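Local coordinates for putative lipoprotein GNA1162 (Neisseria meningitidis, PDB 4HRV) that is a GNA1162-like (DUF799) lipoprotein, probably membrane-anchored through lipid when whole and perhaps lipid-binding, whose family portion, cut from a longer chain, forms a two-fold pair here, at the interface of chains A and B. Residues are numbered along the deposited sequence; one frame, centred on the assembly and turned at random. Chains: chain A/B, Putative lipoprotein GNA1162.

Contacts 1 and 2 lie in one two-fold interface between chains A and B, with their C-alpha centres about 23 Å apart. In both, the C-terminal helix of one chain lies over strands of the other. Contact 1 takes that helix from chain A, and contact 2 from chain B. Residues 106, 132 and 153 occur in both with the chains exchanged, so contact 1 partly repeats contact 2 by symmetry. Contact 1 adds the chain end beyond the helix, and contact 2 a hydrogen bond from tryptophan. This reciprocal packing is consistent with a dimer; the structure alone does not show one in the cell.

Contact 1: the interface of chains A and B. Residues chain A 153, 158; chain B 106, 132, 134, 137.
A:Ile153, in the last turns of helix 139-155 (phi/psi -70/-38°), faces B:Thr106 and B:Glu132 on strands 104-116 and 122-133, while A:Thr158 lies beyond the helix, near B:Ser134 and B:Ser137. The helix side chain touches with its gamma-methyl branch. CG2 of A:Ile153 is 3.7 Å from the hydroxyl OG1 of B:Thr106, and the two side chains cross obliquely. The same methyl, CG2 of A:Ile153, lies 3.9 Å from the carboxylate oxygen OE1 of B:Glu132. It therefore sits at two polar tips. CG1 of A:Ile153 lies anti to the carbonyl carbon (chi1 -59°), which leaves CG2 anti to the backbone N and facing the strands. B:Glu132 reaches out from its strand towards A:Ile153 on an extended chain, with CG also anti to the backbone N.

A:Thr158 is the last modelled residue of chain A and is poorly ordered, so its contacts are tentative. The methyl CG2 of A:Thr158 approaches the hydroxyl OG of B:Ser134 at 3.6 Å. CB of A:Thr158 lies 3.9 Å from CB of B:Ser137, whose side chain is incompletely modelled. B:Ser134 belongs to the short 3-10 helix 134-136, and B:Ser137 follows it. Contact here is by van der Waals packing and buries 185 Å² in all. The patch lays the C-terminal end of one subunit against the strand ends of the other, though the disorder of A:Thr158 suggests that the tail is held only loosely.

Contact 2: the interface of chains A and B. Residues chain A 106, 108, 130, 132, 138-139, 142; chain B 124-125, 150, 153-154.
B:Ile153 and B:Val150, on helix 139-154 of chain B, lie over strands 106-116 and 122-132 of chain A and beside the start of its helix 139-155, while B:Trp124 of strand 122-133 comes in at A:Glu132 and A:Leu142. In this GNA1162-like (DUF799) protein the contact is helix-on-sheet, in the deposited two-fold pair.

B:Ile153 fills the middle and loses 73 Å² to the partner. The tip CD1 of B:Ile153 is 3.5 Å from CG2 of A:Ile130, a tight fit. CD1 of B:Ile153 also meets the methyl CD1 of A:Leu142 at 3.5 Å, and those two side chains cross at about a right angle. CG1 of B:Ile153 lies 3.6 Å from CG2 of A:Val108, and these side chains run past each other in opposite directions. One turn earlier, CG2 of B:Val150 packs on CD1 of A:Ile130 at 3.8 Å.

The polar part centres on A:Glu132. The indole NE1 of B:Trp124 donates a nearly straight hydrogen bond to the carboxylate oxygen OE2 of A:Glu132 (3.0 Å, 170° at H). OE2 lies in the indole plane at the ring edge and accepts through its anti lone pair. The carboxylate and ring planes stand 89° apart. The backbone N of A:Asn138 donates to OE2 of A:Glu132 as well, at 2.9 Å, from above the carboxylate plane. Two N-H groups thus hold one oxygen and should limit rotation of the carboxylate; they may also favour its charged form. CG of B:Trp124 is anti to the backbone N (chi1 171°), which directs the indole across to chain A. There the ring atom CZ2 of B:Trp124 packs 3.8 Å from CA of A:Leu142.

Contact 1: the interface of chains A and B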
loop_
_atom_site.group_PDB
_atom_site.type_symbol
_atom_site.label_atom_id
_atom_site.label_comp_id
_atom_site.label_asym_id
_atom_site.label_seq_id
_atom_site.Cartn_x
_atom_site.Cartn_y
_atom_site.Cartn_z
ATOM N N ILE A 153 -0.293 1.553 10.047
ATOM C CA ILE A 153 0.269 2.898 10.176
ATOM C C ILE A 153 -0.777 3.885 10.678
ATOM O O ILE A 153 -0.472 4.788 11.465
ATOM C CB ILE A 153 0.857 3.406 8.854
ATOM C CG1 ILE A 153 1.957 2.463 8.375
ATOM C CG2 ILE A 153 1.411 4.825 9.028
ATOM C CD1 ILE A 153 2.420 2.699 6.962
ATOM N N THR A 158 0.513 8.026 15.439
ATOM C CA THR A 158 0.131 9.181 14.624
ATOM C C THR A 158 -1.272 8.994 14.055
ATOM O O THR A 158 -1.515 8.073 13.274
ATOM C CB THR A 158 1.100 9.413 13.444
ATOM O OG1 THR A 158 1.121 8.254 12.596
ATOM C CG2 THR A 158 2.509 9.712 13.941
ATOM N N THR B 106 7.621 7.574 9.705
ATOM C CA THR B 106 7.185 6.255 10.157
ATOM C C THR B 106 7.223 5.258 9.004
ATOM O O THR B 106 6.797 5.558 7.880
ATOM C CB THR B 106 5.773 6.255 10.790
ATOM O OG1 THR B 106 4.776 6.251 9.765
ATOM C CG2 THR B 106 5.573 7.448 11.705
ATOM N N GLU B 132 5.881 7.221 5.728
ATOM C CA GLU B 132 5.112 8.447 5.744
ATOM C C GLU B 132 5.758 9.451 6.676
ATOM O O GLU B 132 6.243 9.088 7.748
ATOM C CB GLU B 132 3.695 8.146 6.204
ATOM C CG GLU B 132 2.703 9.233 5.921
ATOM C CD GLU B 132 1.358 8.933 6.532
ATOM O OE1 GLU B 132 1.334 8.447 7.686
ATOM O OE2 GLU B 132 0.331 9.167 5.854
ATOM N N SER B 134 5.912 11.867 9.519
ATOM C CA SER B 134 5.145 11.882 10.761
ATOM C C SER B 134 4.441 13.219 11.012
ATOM O O SER B 134 3.342 13.258 11.573
ATOM C CB SER B 134 6.043 11.515 11.948
ATOM O OG SER B 134 5.397 11.762 13.185
ATOM N N SER B 137 0.700 13.059 8.988
ATOM C CA SER B 137 0.098 11.750 8.726
ATOM C C SER B 137 -1.273 11.864 8.057
ATOM O O SER B 137 -2.051 12.767 8.361
ATOM C CB SER B 137 -0.009 10.937 10.019
#

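Contact 2: the interface of chains A and B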
loop_
_atom_site.group_PDB
_atom_site.type_symbol
_atom_site.label_atom_id
_atom_site.label_comp_id
_atom_site.label_asym_id
_atom_site.label_seq_id
_atom_site.Cartn_x
_atom_site.Cartn_y
_atom_site.Cartn_z
ATOM N N THR A 106 8.378 -9.134 -9.422
ATOM C CA THR A 106 8.173 -7.760 -9.881
ATOM C C THR A 106 8.156 -6.792 -8.702
ATOM O O THR A 106 7.513 -7.044 -7.679
ATOM C CB THR A 106 6.851 -7.604 -10.665
ATOM O OG1 THR A 106 5.743 -7.621 -9.758
ATOM C CG2 THR A 106 6.688 -8.718 -11.675
ATOM N N VAL A 108 7.707 -2.565 -7.646
ATOM C CA VAL A 108 7.429 -1.176 -7.989
ATOM C C VAL A 108 7.582 -0.338 -6.731
ATOM O O VAL A 108 7.147 -0.735 -5.654
ATOM C CB VAL A 108 6.020 -0.980 -8.587
ATOM C CG1 VAL A 108 5.768 0.516 -8.897
ATOM C CG2 VAL A 108 5.863 -1.806 -9.849
ATOM N N ILE A 130 6.562 -2.120 -3.235
ATOM C CA ILE A 130 5.768 -3.343 -3.225
ATOM C C ILE A 130 6.333 -4.376 -4.192
ATOM O O ILE A 130 6.718 -4.045 -5.324
ATOM C CB ILE A 130 4.290 -3.050 -3.542
ATOM C CG1 ILE A 130 3.718 -2.108 -2.483
ATOM C CG2 ILE A 130 3.480 -4.326 -3.554
ATOM C CD1 ILE A 130 2.327 -1.632 -2.790
ATOM N N GLU A 132 6.075 -8.637 -5.602
ATOM C CA GLU A 132 5.241 -9.811 -5.759
ATOM C C GLU A 132 6.010 -10.841 -6.564
ATOM O O GLU A 132 6.563 -10.532 -7.618
ATOM C CB GLU A 132 3.947 -9.439 -6.473
ATOM C CG GLU A 132 2.840 -10.459 -6.332
ATOM C CD GLU A 132 1.549 -9.995 -6.972
ATOM O OE1 GLU A 132 1.623 -9.355 -8.043
ATOM O OE2 GLU A 132 0.466 -10.261 -6.399
ATOM N N ASN A 138 -1.125 -11.767 -8.251
ATOM C CA ASN A 138 -2.445 -11.531 -7.676
ATOM C C ASN A 138 -2.558 -10.220 -6.898
ATOM O O ASN A 138 -2.075 -10.110 -5.767
ATOM C CB ASN A 138 -2.869 -12.702 -6.782
ATOM C CG ASN A 138 -4.273 -12.527 -6.223
ATOM O OD1 ASN A 138 -4.988 -11.592 -6.588
ATOM N ND2 ASN A 138 -4.679 -13.436 -5.351
ATOM N N SER A 139 -3.214 -9.238 -7.516
ATOM C CA SER A 139 -3.498 -7.964 -6.870
ATOM C C SER A 139 -4.505 -8.104 -5.728
ATOM O O SER A 139 -4.572 -7.246 -4.851
ATOM C CB SER A 139 -4.010 -6.955 -7.897
ATOM O OG SER A 139 -3.041 -6.738 -8.907
ATOM N N LEU A 142 -2.153 -9.050 -2.980
ATOM C CA LEU A 142 -1.288 -7.886 -2.831
ATOM C C LEU A 142 -2.059 -6.734 -2.195
ATOM O O LEU A 142 -1.536 -6.017 -1.343
ATOM C CB LEU A 142 -0.716 -7.439 -4.172
ATOM C CG LEU A 142 0.804 -7.283 -4.173
ATOM C CD1 LEU A 142 1.241 -6.272 -5.217
ATOM C CD2 LEU A 142 1.314 -6.910 -2.795
ATOM N N TRP B 124 1.420 -18.107 -3.358
ATOM C CA TRP B 124 1.602 -16.680 -3.604
ATOM C C TRP B 124 2.550 -16.105 -2.566
ATOM O O TRP B 124 2.610 -16.602 -1.447
ATOM C CB TRP B 124 0.259 -15.961 -3.498
ATOM C CG TRP B 124 0.368 -14.463 -3.529
ATOM C CD1 TRP B 124 0.401 -13.675 -4.639
ATOM C CD2 TRP B 124 0.456 -13.578 -2.405
ATOM N NE1 TRP B 124 0.503 -12.351 -4.282
ATOM C CE2 TRP B 124 0.534 -12.260 -2.916
ATOM C CE3 TRP B 124 0.456 -13.765 -1.019
ATOM C CZ2 TRP B 124 0.628 -11.137 -2.091
ATOM C CZ3 TRP B 124 0.555 -12.644 -0.194
ATOM C CH2 TRP B 124 0.636 -11.347 -0.737
ATOM N N SER B 125 3.295 -15.068 -2.936
ATOM C CA SER B 125 4.065 -14.305 -1.952
ATOM C C SER B 125 4.289 -12.851 -2.378
ATOM O O SER B 125 4.427 -12.549 -3.561
ATOM C CB SER B 125 5.397 -14.981 -1.613
ATOM O OG SER B 125 6.328 -14.853 -2.665
ATOM N N VAL B 150 -0.093 -0.614 -6.522
ATOM C CA VAL B 150 -0.624 -1.954 -6.793
ATOM C C VAL B 150 -1.245 -2.007 -8.192
ATOM O O VAL B 150 -1.145 -3.016 -8.888
ATOM C CB VAL B 150 -1.626 -2.411 -5.718
ATOM C CG1 VAL B 150 -2.355 -3.676 -6.166
ATOM C CG2 VAL B 150 -0.898 -2.671 -4.414
ATOM N N ILE B 153 1.467 -2.632 -10.652
ATOM C CA ILE B 153 1.889 -4.030 -10.641
ATOM C C ILE B 153 0.858 -4.880 -11.379
ATOM O O ILE B 153 1.209 -5.764 -12.166
ATOM C CB ILE B 153 2.096 -4.561 -9.201
ATOM C CG1 ILE B 153 3.216 -3.789 -8.507
ATOM C CG2 ILE B 153 2.440 -6.042 -9.219
ATOM C CD1 ILE B 153 3.364 -4.105 -7.026
ATOM N N ALA B 154 -0.417 -4.594 -11.135
ATOM C CA ALA B 154 -1.500 -5.338 -11.771
ATOM C C ALA B 154 -1.440 -5.265 -13.297
ATOM O O ALA B 154 -1.693 -6.257 -13.980
ATOM C CB ALA B 154 -2.852 -4.847 -11.266
#